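Local coordinates for probable glutaredoxin ssr2061 (Synechocystis sp., PDB 4MJE), which probably acts as a glutathione-dependent disulfide oxidoreductase, reducing low molecular weight disulfides and proteins with electrons supplied by NADPH through glutathione reductase, at residues 56-61 and 68-73. The protein carries 1 engineered substitution. Residues are numbered along the deposited sequence; the frame is centred on the assembly and turned at random.
Sequences EAMAAR and LPQIFI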
# COMPACT_ATOMS: atom_id res chain seq x y z
N GLU A 56 13.37 1.02 11.29
CA GLU A 56 14.42 1.85 10.71
C GLU A 56 14.52 1.66 9.18
O GLU A 56 14.79 2.61 8.46
CB GLU A 56 15.76 1.54 11.39
CG GLU A 56 15.82 1.84 12.91
CD GLU A 56 15.04 3.04 13.33
OE1 GLU A 56 15.21 4.10 12.70
OE2 GLU A 56 14.27 2.93 14.31
N ALA A 57 14.29 0.45 8.69
CA ALA A 57 14.22 0.23 7.25
C ALA A 57 13.05 1.03 6.68
O ALA A 57 13.20 1.67 5.64
CB ALA A 57 14.05 -1.26 6.93
N MET A 58 11.90 0.98 7.35
CA MET A 58 10.76 1.78 6.93
C MET A 58 11.10 3.26 6.88
O MET A 58 10.84 3.93 5.88
CB MET A 58 9.60 1.58 7.90
CG MET A 58 8.33 2.30 7.49
SD MET A 58 7.09 2.28 8.78
CE MET A 58 7.69 3.61 9.83
N ALA A 59 11.71 3.78 7.95
CA ALA A 59 12.03 5.21 8.03
C ALA A 59 12.97 5.63 6.90
O ALA A 59 12.90 6.75 6.39
CB ALA A 59 12.63 5.55 9.38
N ALA A 60 13.87 4.73 6.52
CA ALA A 60 14.83 5.03 5.47
C ALA A 60 14.13 5.27 4.13
O ALA A 60 14.63 6.01 3.28
CB ALA A 60 15.81 3.88 5.36
N ARG A 61 12.97 4.64 3.93
CA ARG A 61 12.16 4.86 2.72
C ARG A 61 11.10 5.92 2.85
O ARG A 61 10.60 6.44 1.85
CB ARG A 61 11.39 3.59 2.36
CG ARG A 61 12.14 2.53 1.67
CD ARG A 61 11.20 1.36 1.43
NE ARG A 61 10.45 1.41 0.18
CZ ARG A 61 9.40 0.64 -0.10
NH1 ARG A 61 8.92 -0.18 0.82
NH2 ARG A 61 8.83 0.68 -1.28
N LEU A 68 3.15 5.36 12.07
CA LEU A 68 2.50 4.25 11.39
C LEU A 68 1.06 4.61 11.04
O LEU A 68 0.42 5.38 11.73
CB LEU A 68 2.48 3.02 12.30
CG LEU A 68 3.84 2.46 12.67
CD1 LEU A 68 3.70 1.41 13.75
CD2 LEU A 68 4.53 1.90 11.43
N PRO A 69 0.53 4.05 9.96
CA PRO A 69 1.20 3.21 8.97
C PRO A 69 2.02 4.05 7.98
O PRO A 69 1.91 5.27 7.96
CB PRO A 69 0.02 2.56 8.23
CG PRO A 69 -1.01 3.60 8.27
CD PRO A 69 -0.89 4.24 9.63
N GLN A 70 2.79 3.37 7.14
CA GLN A 70 3.38 4.01 5.95
C GLN A 70 3.03 3.16 4.73
O GLN A 70 3.19 1.93 4.76
CB GLN A 70 4.90 4.18 6.06
CG GLN A 70 5.35 5.05 7.24
CD GLN A 70 4.91 6.48 7.12
OE1 GLN A 70 4.60 6.95 6.02
NE2 GLN A 70 4.87 7.19 8.24
N ILE A 71 2.54 3.81 3.69
CA ILE A 71 2.02 3.16 2.51
C ILE A 71 2.80 3.59 1.28
O ILE A 71 3.10 4.75 1.12
CB ILE A 71 0.53 3.53 2.32
CG1 ILE A 71 -0.28 3.02 3.52
CG2 ILE A 71 -0.03 2.97 1.03
CD1 ILE A 71 -1.49 3.84 3.82
N PHE A 72 3.12 2.59 0.45
CA PHE A 72 3.80 2.77 -0.83
C PHE A 72 2.99 2.11 -1.94
O PHE A 72 2.49 1.00 -1.76
CB PHE A 72 5.22 2.16 -0.79
CG PHE A 72 6.15 2.87 0.17
CD1 PHE A 72 6.03 2.66 1.53
CD2 PHE A 72 7.12 3.76 -0.29
CE1 PHE A 72 6.87 3.32 2.43
CE2 PHE A 72 7.96 4.40 0.63
CZ PHE A 72 7.81 4.18 1.97
N ILE A 73 2.91 2.77 -3.08
CA ILE A 73 2.28 2.20 -4.27
C ILE A 73 3.23 2.40 -5.43
O ILE A 73 3.65 3.53 -5.70
CB ILE A 73 0.92 2.87 -4.58
CG1 ILE A 73 -0.07 2.64 -3.44
CG2 ILE A 73 0.32 2.31 -5.88
CD1 ILE A 73 -1.35 3.45 -3.59
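Arg61 lays its side chain across one face of the Phe72 ring. Its CB begins the contact, 3.6 Å from Phe72 CZ at the outer end of the ring. The chain then runs extended through CG and CD and bends at chi3 (89°), a turn that brings the guanidinium back over the aromatic face. Arg61 NE lies 3.9 Å from Phe72 CE2, NH1 reaches over the CD1 side, and NH2 comes to 3.7 Å from Phe72 CD2. The two planes are only 16° apart and Arg61 CZ stands 3.9 Å from the centroid of the Phe72 ring, a stacked cation-pi pair. Arginine suits this place because its flat cation can stack while its N-H groups bond outward: NH1 to Tyr21 OH, NH2 in a salt bridge with Glu19. In the plane of the ring, the Arg61 carbonyl oxygen meets its edge, 3.6 Å from Phe72 CE2. A leucine in place of Phe72 would probably cost the guanidinium its flat aromatic platform and leave it freer to tilt.

One turn earlier in the chain, Met58 reaches the strand with the far end of its unbranched chain: CG is anti to the backbone N (chi1 -176°), and Met58 SD sits 3.6 Å from Gln70 CG and 3.7 Å from Leu68 CD2. The pliable thioether thus packs on the aliphatic part of Gln70, whose buried amide is satisfied by His77 and the Ser67 carbonyl. Helix 52-61 is packed against strand 70-73 of the thioredoxin-fold sheet, flanked by antiparallel strands 18-22 and 76-79, while Pro69, the fold's characteristic cis-proline, points away from helix 52-61 and packs on helices 27-39 and 81-89.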